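Local coordinates for protein endonuclease NucS (Thermococcus kodakarensis KOD1, PDB 5GKE) that cleaves DNA as a mismatch restriction endonuclease, held here as a two-subunit complex with double-stranded DNA and magnesium, at residues A[157-161]-A[162-166]; A[183-186]-A[187-191]; A[191-194]-A[195-199]. The protein carries 1 engineered substitution. All blocks are in the same frame, centred on the assembly; numbering follows the deposited sequence.

Contact 1: A[157-161]-A[162-166]; sequences KAIGT and GIVAV. Engineered in segment 162-166: A165 (natural residue Asp). With nucleotides of chain C.
I159 and V164 meet because of their first torsions. I159 holds CG1 between its backbone N and its carbonyl carbon (chi1 61°). V164 has CG1 opposite its backbone N (chi1 164°), which leaves CG2 beside the N and facing I159. I159 CD1 therefore lands on V164 CG2 at 3.7 Å, and the two side chains cross at about a right angle. I159 CG2 touches the same methyl. Y196 of helix 187-204 packs on both residues. With an alanine at I159, V164 CG2 would probably lose its methyl partner and a gap would be likely against Y196. The backbones pair as well. K157 and V164 form an antiparallel hydrogen-bonded pair: K157 N donates to V164 O at 3.0 Å, and V164 N donates back to K157 O, also at 3.0 Å. Next along is the non-hydrogen-bonded pair A158 and I163, with A158 CB 4.2 Å from I163 CG1. This is the end of the antiparallel hairpin of strands 151-158 and 163-169, in the C-terminal nuclease domain. I159 N closes the turn on G162 O at 3.1 Å. G162 has a positive phi, where a CB would jam against the O of T161. Water accepts from G162 N. I163 N donates to OP1 of DA5 of chain C at 2.9 Å. The hydroxyl of T161 bonds R223 of the second subunit.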
loop_
_atom_site.group_PDB
_atom_site.type_symbol
_atom_site.label_atom_id
_atom_site.label_comp_id
_atom_site.label_asym_id
_atom_site.label_seq_id
_atom_site.Cartn_x
_atom_site.Cartn_y
_atom_site.Cartn_z
ATOM N N LYS A 157 -10.777 -21.307 -1.159
ATOM C CA LYS A 157 -10.608 -22.635 -0.583
ATOM C C LYS A 157 -9.166 -22.927 -0.206
ATOM O O LYS A 157 -8.291 -23.013 -1.076
ATOM C CB LYS A 157 -11.084 -23.713 -1.571
ATOM C CG LYS A 157 -11.056 -25.140 -1.013
ATOM C CD LYS A 157 -12.052 -25.276 0.131
ATOM C CE LYS A 157 -11.969 -26.617 0.812
ATOM N NZ LYS A 157 -10.841 -26.741 1.804
ATOM N N ALA A 158 -8.920 -23.120 1.081
ATOM C CA ALA A 158 -7.604 -23.556 1.478
ATOM C C ALA A 158 -7.412 -24.977 0.967
ATOM O O ALA A 158 -8.177 -25.880 1.289
ATOM C CB ALA A 158 -7.438 -23.488 2.982
ATOM N N ILE A 159 -6.409 -25.136 0.118
ATOM C CA ILE A 159 -5.865 -26.432 -0.211
ATOM C C ILE A 159 -4.716 -26.558 0.764
ATOM O O ILE A 159 -4.603 -25.749 1.685
ATOM C CB ILE A 159 -5.434 -26.536 -1.670
ATOM C CG1 ILE A 159 -4.327 -25.520 -1.991
ATOM C CG2 ILE A 159 -6.640 -26.302 -2.544
ATOM C CD1 ILE A 159 -3.869 -25.515 -3.460
ATOM N N GLY A 160 -3.868 -27.547 0.596
ATOM C CA GLY A 160 -2.902 -27.815 1.647
ATOM C C GLY A 160 -1.976 -26.648 1.922
ATOM O O GLY A 160 -1.789 -26.195 3.050
ATOM N N THR A 161 -1.367 -26.171 0.858
ATOM C CA THR A 161 -0.452 -25.066 0.958
ATOM C C THR A 161 -1.013 -23.994 0.036
ATOM O O THR A 161 -1.015 -24.149 -1.185
ATOM C CB THR A 161 0.996 -25.532 0.591
ATOM O OG1 THR A 161 1.619 -26.063 1.764
ATOM C CG2 THR A 161 1.856 -24.409 0.034
ATOM N N GLY A 162 -1.529 -22.920 0.620
ATOM C CA GLY A 162 -2.153 -21.879 -0.180
ATOM C C GLY A 162 -3.675 -21.875 -0.210
ATOM O O GLY A 162 -4.336 -22.843 0.181
ATOM N N ILE A 163 -4.225 -20.761 -0.683
ATOM C CA ILE A 163 -5.662 -20.566 -0.784
ATOM C C ILE A 163 -6.026 -20.196 -2.210
ATOM O O ILE A 163 -5.532 -19.202 -2.749
ATOM C CB ILE A 163 -6.150 -19.470 0.182
ATOM C CG1 ILE A 163 -5.766 -19.840 1.612
ATOM C CG2 ILE A 163 -7.624 -19.319 0.091
ATOM C CD1 ILE A 163 -5.769 -18.693 2.554
ATOM N N VAL A 164 -6.885 -21.027 -2.796
ATOM C CA VAL A 164 -7.308 -20.983 -4.190
ATOM C C VAL A 164 -8.515 -20.058 -4.361
ATOM O O VAL A 164 -9.360 -20.004 -3.482
ATOM C CB VAL A 164 -7.647 -22.419 -4.669
ATOM C CG1 VAL A 164 -8.447 -22.415 -5.955
ATOM C CG2 VAL A 164 -6.375 -23.200 -4.842
ATOM N N ALA A 165 -8.602 -19.329 -5.473
ATOM C CA ALA A 165 -9.687 -18.358 -5.656
ATOM C C ALA A 165 -11.017 -19.075 -5.905
ATOM O O ALA A 165 -11.969 -18.947 -5.133
ATOM C CB ALA A 165 -9.368 -17.394 -6.820
ATOM N N VAL A 166 -11.082 -19.805 -7.008
ATOM C CA VAL A 166 -12.241 -20.615 -7.323
ATOM C C VAL A 166 -11.800 -22.039 -7.703
ATOM O O VAL A 166 -10.817 -22.250 -8.426
ATOM C CB VAL A 166 -13.065 -19.975 -8.451
ATOM C CG1 VAL A 166 -14.198 -20.896 -8.896
ATOM C CG2 VAL A 166 -13.609 -18.621 -7.985
ATOM P P DA C 5 -1.645 -17.715 -0.537
ATOM O OP1 DA C 5 -2.190 -18.825 -1.350
ATOM O OP2 DA C 5 -0.196 -17.402 -0.481
ATOM O "O5'" DA C 5 -2.436 -16.403 -0.986
ATOM C "C5'" DA C 5 -3.840 -16.455 -1.136
ATOM C "C4'" DA C 5 -4.397 -15.073 -1.384
ATOM O "O4'" DA C 5 -4.238 -14.259 -0.188
ATOM C "C3'" DA C 5 -3.718 -14.305 -2.524
ATOM O "O3'" DA C 5 -4.719 -13.720 -3.351
ATOM C "C2'" DA C 5 -2.880 -13.260 -1.784
ATOM C "C1'" DA C 5 -3.737 -13.004 -0.563
ATOM N N9 DA C 5 -2.997 -12.414 0.544
ATOM C C8 DA C 5 -1.746 -12.750 0.981
ATOM N N7 DA C 5 -1.322 -12.022 1.986
ATOM C C5 DA C 5 -2.365 -11.134 2.216
ATOM C C6 DA C 5 -2.542 -10.087 3.146
ATOM N N6 DA C 5 -1.632 -9.752 4.067
ATOM N N1 DA C 5 -3.697 -9.399 3.099
ATOM C C2 DA C 5 -4.613 -9.732 2.182
ATOM N N3 DA C 5 -4.564 -10.689 1.258
ATOM C C4 DA C 5 -3.401 -11.360 1.331
HETATM O O HOH W 1 -1.885 -22.747 3.441
#

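Contact 2: A[183-186]-A[187-191]; sequences RRAE and LHAVR. With nucleotides of chain D; nucleotides of chain C.
E186 and A189 meet at the start of helix 187-204, where E186 is the N-cap residue. E186 O accepts from A189 N at 3.0 Å. V190 CG2 also lies near this oxygen. From here the E186 side chain can be followed outward. Its CB lies close to L187 N. CG is turned to the side of the backbone N (chi1 -59°), and the extended chain carries the carboxylate away from the helix. OE2 uses its syn lone pair for a salt bridge with R183 NH2 at 3.0 Å. OE2 lies 28° out of the R183 guanidinium plane. OE1 lies 3.8 Å from N7 of DG5 of chain D, with no hydrogen bond between them. R183 also donates from NH1 to OP1 of DG9 of chain C, at 3.2 Å. R184 NH1 lies 2.8 Å from OP1 of DA3 of chain D, and S216 bonds the NE of R184. On the helix, R191 meets OP2 of DG5 of chain D with NH1 at 3.1 Å and NH2 at 3.0 Å. That oxygen lies at the guanidinium edge, while L187 CB lies over one face, toward the rim. A185 CB packs on A189 CB, 4.3 Å away. Arginines thus reach backbone phosphates of both DNA strands, and E186 probably steadies one of them and balances part of its charge.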
loop_
_atom_site.group_PDB
_atom_site.type_symbol
_atom_site.label_atom_id
_atom_site.label_comp_id
_atom_site.label_asym_id
_atom_site.label_seq_id
_atom_site.Cartn_x
_atom_site.Cartn_y
_atom_site.Cartn_z
ATOM N N ARG A 183 -7.120 -6.881 -12.620
ATOM C CA ARG A 183 -6.348 -6.054 -13.515
ATOM C C ARG A 183 -5.397 -6.953 -14.291
ATOM O O ARG A 183 -5.364 -8.167 -14.062
ATOM C CB ARG A 183 -5.597 -4.970 -12.729
ATOM C CG ARG A 183 -4.554 -5.504 -11.768
ATOM C CD ARG A 183 -3.859 -4.402 -10.987
ATOM N NE ARG A 183 -2.494 -4.796 -10.620
ATOM C CZ ARG A 183 -1.645 -4.045 -9.920
ATOM N NH1 ARG A 183 -2.010 -2.845 -9.492
ATOM N NH2 ARG A 183 -0.423 -4.493 -9.647
ATOM N N ARG A 184 -4.619 -6.359 -15.194
ATOM C CA ARG A 184 -3.712 -7.115 -16.034
ATOM C C ARG A 184 -2.850 -8.063 -15.196
ATOM O O ARG A 184 -2.258 -7.676 -14.196
ATOM C CB ARG A 184 -2.831 -6.171 -16.841
ATOM C CG ARG A 184 -1.550 -6.812 -17.337
ATOM C CD ARG A 184 -0.826 -5.897 -18.276
ATOM N NE ARG A 184 -1.534 -5.816 -19.537
ATOM C CZ ARG A 184 -0.943 -5.950 -20.712
ATOM N NH1 ARG A 184 0.365 -6.164 -20.767
ATOM N NH2 ARG A 184 -1.658 -5.879 -21.824
ATOM N N ALA A 185 -2.809 -9.321 -15.606
ATOM C CA ALA A 185 -2.164 -10.339 -14.806
ATOM C C ALA A 185 -0.660 -10.369 -15.027
ATOM O O ALA A 185 -0.167 -10.323 -16.159
ATOM C CB ALA A 185 -2.772 -11.688 -15.096
ATOM N N GLU A 186 0.055 -10.468 -13.921
ATOM C CA GLU A 186 1.510 -10.445 -13.914
ATOM C C GLU A 186 2.096 -11.817 -13.552
ATOM O O GLU A 186 1.355 -12.764 -13.280
ATOM C CB GLU A 186 1.993 -9.393 -12.918
ATOM C CG GLU A 186 1.494 -7.991 -13.220
ATOM C CD GLU A 186 1.695 -7.016 -12.056
ATOM O OE1 GLU A 186 2.815 -6.959 -11.495
ATOM O OE2 GLU A 186 0.725 -6.306 -11.706
ATOM N N LEU A 187 3.420 -11.911 -13.533
ATOM C CA LEU A 187 4.108 -13.177 -13.251
ATOM C C LEU A 187 3.680 -13.773 -11.927
ATOM O O LEU A 187 3.465 -14.978 -11.817
ATOM C CB LEU A 187 5.627 -12.981 -13.242
ATOM C CG LEU A 187 6.309 -13.006 -14.599
ATOM C CD1 LEU A 187 7.783 -12.691 -14.428
ATOM C CD2 LEU A 187 6.119 -14.399 -15.185
ATOM N N HIS A 188 3.557 -12.904 -10.930
ATOM C CA HIS A 188 3.095 -13.265 -9.597
ATOM C C HIS A 188 1.837 -14.148 -9.675
ATOM O O HIS A 188 1.758 -15.177 -9.009
ATOM C CB HIS A 188 2.840 -11.971 -8.812
ATOM C CG HIS A 188 2.186 -12.157 -7.476
ATOM N ND1 HIS A 188 0.876 -11.806 -7.239
ATOM C CD2 HIS A 188 2.679 -12.610 -6.295
ATOM C CE1 HIS A 188 0.577 -12.058 -5.971
ATOM N NE2 HIS A 188 1.650 -12.546 -5.381
ATOM N N ALA A 189 0.885 -13.768 -10.530
ATOM C CA ALA A 189 -0.385 -14.481 -10.633
ATOM C C ALA A 189 -0.185 -15.891 -11.163
ATOM O O ALA A 189 -0.800 -16.838 -10.666
ATOM C CB ALA A 189 -1.369 -13.727 -11.523
ATOM N N VAL A 190 0.674 -16.023 -12.169
ATOM C CA VAL A 190 0.889 -17.312 -12.816
ATOM C C VAL A 190 1.622 -18.267 -11.876
ATOM O O VAL A 190 1.372 -19.471 -11.889
ATOM C CB VAL A 190 1.652 -17.144 -14.141
ATOM C CG1 VAL A 190 1.705 -18.446 -14.874
ATOM C CG2 VAL A 190 0.923 -16.114 -15.028
ATOM N N ARG A 191 2.486 -17.708 -11.035
ATOM C CA ARG A 191 3.195 -18.455 -10.011
ATOM C C ARG A 191 2.229 -18.995 -8.974
ATOM O O ARG A 191 2.392 -20.112 -8.499
ATOM C CB ARG A 191 4.250 -17.583 -9.309
ATOM C CG ARG A 191 5.392 -17.124 -10.182
ATOM C CD ARG A 191 6.578 -16.651 -9.344
ATOM N NE ARG A 191 7.552 -15.989 -10.199
ATOM C CZ ARG A 191 7.716 -14.672 -10.295
ATOM N NH1 ARG A 191 6.995 -13.837 -9.552
ATOM N NH2 ARG A 191 8.627 -14.190 -11.130
ATOM P P DG D 5 9.519 -10.895 -10.759
ATOM O OP1 DG D 5 10.554 -11.952 -10.637
ATOM O OP2 DG D 5 8.106 -11.275 -10.939
ATOM O "O5'" DG D 5 9.637 -9.960 -9.474
ATOM C "C5'" DG D 5 10.892 -9.393 -9.126
ATOM C "C4'" DG D 5 10.725 -8.339 -8.047
ATOM O "O4'" DG D 5 9.880 -7.257 -8.545
ATOM C "C3'" DG D 5 10.054 -8.830 -6.753
ATOM O "O3'" DG D 5 10.699 -8.238 -5.649
ATOM C "C2'" DG D 5 8.632 -8.302 -6.899
ATOM C "C1'" DG D 5 8.916 -6.972 -7.566
ATOM N N9 DG D 5 7.744 -6.347 -8.176
ATOM C C8 DG D 5 6.727 -6.959 -8.865
ATOM N N7 DG D 5 5.801 -6.126 -9.272
ATOM C C5 DG D 5 6.232 -4.889 -8.803
ATOM C C6 DG D 5 5.644 -3.604 -8.925
ATOM O O6 DG D 5 4.595 -3.297 -9.492
ATOM N N1 DG D 5 6.411 -2.621 -8.301
ATOM C C2 DG D 5 7.599 -2.856 -7.646
ATOM N N2 DG D 5 8.207 -1.791 -7.099
ATOM N N3 DG D 5 8.153 -4.052 -7.532
ATOM C C4 DG D 5 7.422 -5.013 -8.131
ATOM P P DA D 3 3.341 -5.341 -20.015
ATOM O OP1 DA D 3 3.171 -6.543 -20.855
ATOM O OP2 DA D 3 2.306 -4.957 -19.027
ATOM O "O5'" DA D 3 4.723 -5.513 -19.260
ATOM C "C5'" DA D 3 5.792 -6.118 -19.923
ATOM C "C4'" DA D 3 6.964 -6.292 -18.982
ATOM O "O4'" DA D 3 7.273 -5.020 -18.357
ATOM C "C3'" DA D 3 6.735 -7.278 -17.832
ATOM O "O3'" DA D 3 7.934 -8.007 -17.610
ATOM C "C2'" DA D 3 6.412 -6.349 -16.654
ATOM C "C1'" DA D 3 7.358 -5.199 -16.959
ATOM N N9 DA D 3 7.030 -3.926 -16.314
ATOM C C8 DA D 3 5.857 -3.224 -16.401
ATOM N N7 DA D 3 5.870 -2.087 -15.737
ATOM C C5 DA D 3 7.142 -2.041 -15.186
ATOM C C6 DA D 3 7.792 -1.087 -14.373
ATOM N N6 DA D 3 7.213 0.041 -13.952
ATOM N N1 DA D 3 9.065 -1.345 -14.000
ATOM C C2 DA D 3 9.645 -2.481 -14.421
ATOM N N3 DA D 3 9.137 -3.445 -15.192
ATOM C C4 DA D 3 7.870 -3.162 -15.540
ATOM P P DG C 9 -5.833 -1.695 -8.365
ATOM O OP1 DG C 9 -4.998 -1.607 -9.585
ATOM O OP2 DG C 9 -6.875 -2.733 -8.245
ATOM O "O5'" DG C 9 -4.845 -1.811 -7.122
ATOM C "C5'" DG C 9 -3.711 -0.964 -7.045
ATOM C "C4'" DG C 9 -3.705 -0.175 -5.745
ATOM O "O4'" DG C 9 -3.558 -1.079 -4.625
ATOM C "C3'" DG C 9 -2.588 0.860 -5.643
ATOM O "O3'" DG C 9 -3.143 2.171 -5.700
ATOM C "C2'" DG C 9 -1.922 0.603 -4.293
ATOM C "C1'" DG C 9 -2.370 -0.803 -3.924
ATOM N N9 DG C 9 -1.396 -1.859 -4.203
ATOM C C8 DG C 9 -1.545 -2.913 -5.080
ATOM N N7 DG C 9 -0.523 -3.736 -5.088
ATOM C C5 DG C 9 0.354 -3.199 -4.148
ATOM C C6 DG C 9 1.632 -3.651 -3.725
ATOM O O6 DG C 9 2.272 -4.655 -4.106
ATOM N N1 DG C 9 2.178 -2.808 -2.767
ATOM C C2 DG C 9 1.573 -1.674 -2.272
ATOM N N2 DG C 9 2.262 -0.995 -1.339
ATOM N N3 DG C 9 0.378 -1.237 -2.659
ATOM C C4 DG C 9 -0.171 -2.041 -3.597
#

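Contact 3: A[191-194]-A[195-199]. With nucleotides of chain C; nucleotides of chain D.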
loop_
_atom_site.group_PDB
_atom_site.type_symbol
_atom_site.label_atom_id
_atom_site.label_comp_id
_atom_site.label_asym_id
_atom_site.label_seq_id
_atom_site.Cartn_x
_atom_site.Cartn_y
_atom_site.Cartn_z
ATOM N N ARG A 191 2.486 -17.708 -11.035
ATOM C CA ARG A 191 3.195 -18.455 -10.011
ATOM C C ARG A 191 2.229 -18.995 -8.974
ATOM O O ARG A 191 2.392 -20.112 -8.499
ATOM C CB ARG A 191 4.250 -17.583 -9.309
ATOM C CG ARG A 191 5.392 -17.124 -10.182
ATOM C CD ARG A 191 6.578 -16.651 -9.344
ATOM N NE ARG A 191 7.552 -15.989 -10.199
ATOM C CZ ARG A 191 7.716 -14.672 -10.295
ATOM N NH1 ARG A 191 6.995 -13.837 -9.552
ATOM N NH2 ARG A 191 8.627 -14.190 -11.130
ATOM N N GLN A 192 1.255 -18.172 -8.594
ATOM C CA GLN A 192 0.163 -18.613 -7.739
ATOM C C GLN A 192 -0.562 -19.808 -8.380
ATOM O O GLN A 192 -0.639 -20.886 -7.801
ATOM C CB GLN A 192 -0.823 -17.468 -7.505
ATOM C CG GLN A 192 -0.741 -16.794 -6.145
ATOM C CD GLN A 192 -1.714 -15.613 -6.036
ATOM O OE1 GLN A 192 -2.865 -15.744 -5.569
ATOM N NE2 GLN A 192 -1.259 -14.463 -6.482
ATOM N N LEU A 193 -1.070 -19.593 -9.591
ATOM C CA LEU A 193 -1.788 -20.604 -10.342
ATOM C C LEU A 193 -0.996 -21.911 -10.502
ATOM O O LEU A 193 -1.514 -22.979 -10.234
ATOM C CB LEU A 193 -2.161 -20.056 -11.723
ATOM C CG LEU A 193 -2.979 -21.024 -12.592
ATOM C CD1 LEU A 193 -4.228 -21.470 -11.838
ATOM C CD2 LEU A 193 -3.362 -20.409 -13.946
ATOM N N LYS A 194 0.248 -21.816 -10.956
ATOM C CA LYS A 194 1.088 -22.984 -11.150
ATOM C C LYS A 194 1.247 -23.728 -9.834
ATOM O O LYS A 194 1.145 -24.950 -9.772
ATOM C CB LYS A 194 2.458 -22.568 -11.709
ATOM C CG LYS A 194 3.542 -23.650 -11.714
ATOM C CD LYS A 194 4.744 -23.192 -12.538
ATOM C CE LYS A 194 5.795 -24.282 -12.711
ATOM N NZ LYS A 194 6.520 -24.588 -11.463
ATOM N N SER A 195 1.493 -22.970 -8.780
ATOM C CA SER A 195 1.649 -23.537 -7.458
ATOM C C SER A 195 0.410 -24.339 -7.024
ATOM O O SER A 195 0.529 -25.422 -6.435
ATOM C CB SER A 195 1.946 -22.424 -6.454
ATOM O OG SER A 195 2.295 -22.941 -5.191
ATOM N N TYR A 196 -0.778 -23.825 -7.326
ATOM C CA TYR A 196 -1.990 -24.496 -6.866
ATOM C C TYR A 196 -2.221 -25.756 -7.677
ATOM O O TYR A 196 -2.582 -26.802 -7.140
ATOM C CB TYR A 196 -3.206 -23.582 -6.962
ATOM C CG TYR A 196 -3.062 -22.312 -6.168
ATOM C CD1 TYR A 196 -2.372 -22.298 -4.951
ATOM C CD2 TYR A 196 -3.613 -21.113 -6.636
ATOM C CE1 TYR A 196 -2.234 -21.127 -4.226
ATOM C CE2 TYR A 196 -3.488 -19.933 -5.913
ATOM C CZ TYR A 196 -2.795 -19.944 -4.721
ATOM O OH TYR A 196 -2.674 -18.775 -4.023
ATOM N N VAL A 197 -2.010 -25.641 -8.981
ATOM C CA VAL A 197 -2.222 -26.753 -9.878
ATOM C C VAL A 197 -1.332 -27.934 -9.485
ATOM O O VAL A 197 -1.788 -29.075 -9.456
ATOM C CB VAL A 197 -1.954 -26.354 -11.324
ATOM C CG1 VAL A 197 -1.789 -27.598 -12.206
ATOM C CG2 VAL A 197 -3.078 -25.471 -11.829
ATOM N N GLU A 198 -0.076 -27.648 -9.156
ATOM C CA GLU A 198 0.862 -28.699 -8.795
ATOM C C GLU A 198 0.421 -29.397 -7.522
ATOM O O GLU A 198 0.442 -30.624 -7.440
ATOM C CB GLU A 198 2.278 -28.138 -8.627
ATOM C CG GLU A 198 2.966 -27.854 -9.940
ATOM C CD GLU A 198 4.296 -27.135 -9.780
ATOM O OE1 GLU A 198 4.775 -26.980 -8.629
ATOM O OE2 GLU A 198 4.855 -26.720 -10.820
ATOM N N ILE A 199 0.019 -28.619 -6.529
ATOM C CA ILE A 199 -0.412 -29.200 -5.269
ATOM C C ILE A 199 -1.635 -30.081 -5.489
ATOM O O ILE A 199 -1.735 -31.170 -4.919
ATOM C CB ILE A 199 -0.710 -28.116 -4.232
ATOM C CG1 ILE A 199 0.604 -27.513 -3.738
ATOM C CG2 ILE A 199 -1.494 -28.684 -3.058
ATOM C CD1 ILE A 199 0.421 -26.246 -2.964
ATOM P P DA C 5 -1.645 -17.715 -0.537
ATOM O OP1 DA C 5 -2.190 -18.825 -1.350
ATOM O OP2 DA C 5 -0.196 -17.402 -0.481
ATOM O "O5'" DA C 5 -2.436 -16.403 -0.986
ATOM C "C5'" DA C 5 -3.840 -16.455 -1.136
ATOM C "C4'" DA C 5 -4.397 -15.073 -1.384
ATOM O "O4'" DA C 5 -4.238 -14.259 -0.188
ATOM C "C3'" DA C 5 -3.718 -14.305 -2.524
ATOM O "O3'" DA C 5 -4.719 -13.720 -3.351
ATOM C "C2'" DA C 5 -2.880 -13.260 -1.784
ATOM C "C1'" DA C 5 -3.737 -13.004 -0.563
ATOM N N9 DA C 5 -2.997 -12.414 0.544
ATOM C C8 DA C 5 -1.746 -12.750 0.981
ATOM N N7 DA C 5 -1.322 -12.022 1.986
ATOM C C5 DA C 5 -2.365 -11.134 2.216
ATOM C C6 DA C 5 -2.542 -10.087 3.146
ATOM N N6 DA C 5 -1.632 -9.752 4.067
ATOM N N1 DA C 5 -3.697 -9.399 3.099
ATOM C C2 DA C 5 -4.613 -9.732 2.182
ATOM N N3 DA C 5 -4.564 -10.689 1.258
ATOM C C4 DA C 5 -3.401 -11.360 1.331
ATOM P P DG D 5 9.519 -10.895 -10.759
ATOM O OP1 DG D 5 10.554 -11.952 -10.637
ATOM O OP2 DG D 5 8.106 -11.275 -10.939
ATOM O "O5'" DG D 5 9.637 -9.960 -9.474
ATOM C "C5'" DG D 5 10.892 -9.393 -9.126
ATOM C "C4'" DG D 5 10.725 -8.339 -8.047
ATOM O "O4'" DG D 5 9.880 -7.257 -8.545
ATOM C "C3'" DG D 5 10.054 -8.830 -6.753
ATOM O "O3'" DG D 5 10.699 -8.238 -5.649
ATOM C "C2'" DG D 5 8.632 -8.302 -6.899
ATOM C "C1'" DG D 5 8.916 -6.972 -7.566
ATOM N N9 DG D 5 7.744 -6.347 -8.176
ATOM C C8 DG D 5 6.727 -6.959 -8.865
ATOM N N7 DG D 5 5.801 -6.126 -9.272
ATOM C C5 DG D 5 6.232 -4.889 -8.803
ATOM C C6 DG D 5 5.644 -3.604 -8.925
ATOM O O6 DG D 5 4.595 -3.297 -9.492
ATOM N N1 DG D 5 6.411 -2.621 -8.301
ATOM C C2 DG D 5 7.599 -2.856 -7.646
ATOM N N2 DG D 5 8.207 -1.791 -7.099
ATOM N N3 DG D 5 8.153 -4.052 -7.532
ATOM C C4 DG D 5 7.422 -5.013 -8.131
ATOM P P DC C 6 -4.374 -12.652 -4.509
ATOM O OP1 DC C 6 -4.966 -13.176 -5.761
ATOM O OP2 DC C 6 -2.953 -12.249 -4.502
ATOM O "O5'" DC C 6 -5.269 -11.405 -4.079
ATOM C "C5'" DC C 6 -6.664 -11.594 -3.903
ATOM C "C4'" DC C 6 -7.325 -10.338 -3.383
ATOM O "O4'" DC C 6 -6.662 -9.899 -2.174
ATOM C "C3'" DC C 6 -7.288 -9.146 -4.326
ATOM O "O3'" DC C 6 -8.452 -8.368 -4.112
ATOM C "C2'" DC C 6 -6.029 -8.415 -3.874
ATOM C "C1'" DC C 6 -6.119 -8.608 -2.369
ATOM N N1 DC C 6 -4.811 -8.546 -1.644
ATOM C C2 DC C 6 -4.636 -7.614 -0.618
ATOM O O2 DC C 6 -5.554 -6.830 -0.355
ATOM N N3 DC C 6 -3.459 -7.584 0.053
ATOM C C4 DC C 6 -2.487 -8.454 -0.264
ATOM N N4 DC C 6 -1.339 -8.389 0.424
ATOM C C5 DC C 6 -2.650 -9.418 -1.302
ATOM C C6 DC C 6 -3.818 -9.433 -1.954
#
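The Y196 ring has the backbone oxygen of Q192 over one face, 3.1 Å above the plane and offset toward the rim. At its edge lies OP1 of DA5 of chain C, and Y196 OH donates to that oxygen at 2.7 Å. The Q192 side chain runs beside the ring in the same direction, with amide and ring planes 84° apart. Q192 CG comes to 3.5 Å from Y196 OH. Y196 N donates to Q192 O at 3.0 Å, as one of the helical backbone bonds. K194 bends at its last torsion (chi4 -70°), which brings NZ to OE2 of E198, one turn further along the helix, at 2.8 Å. In this salt bridge NZ meets the carboxylate on its syn side, 21° out of plane. K194 also pairs with E198 of the second subunit, and E198 with K194 there. The two like-charged lysines lie close, and this cluster of carboxylates probably offsets their repulsion. S195 OG accepts a weak hydrogen bond from R191 NE of the second subunit. Toward the sheet, L193 CD1 faces V197 CG2 at 4.2 Å, over strands 175-180 and 208-214. The helix is the crossover of this beta-alpha-beta unit. Q192 and E179 hold magnesium here, and Q192 with Y196 recalls the QxxxY motif of RecB-like members of the PD-(D/E)XK nucleases.

All three contacts lie in the C-terminal nuclease domain, beside the DNA and the second subunit. Contacts 2 and 3 are mostly buried and use helix 187-204, sharing R191, with centres about 12 Å apart. Contact 1 is only partly buried, on a hairpin. It still meets contact 3 directly, through a probable hydrogen bond between I163 O and Y196 OH (3.2 Å), with centres about 10 Å apart. Contacts 1 and 2 do not touch. The chemistry follows place. The hairpin offers a backbone N-H to the DNA, the loop and first turns of the helix offer arginines, and the middle of the helix offers a tyrosine hydroxyl, a magnesium-site residue and salt bridges to the second subunit.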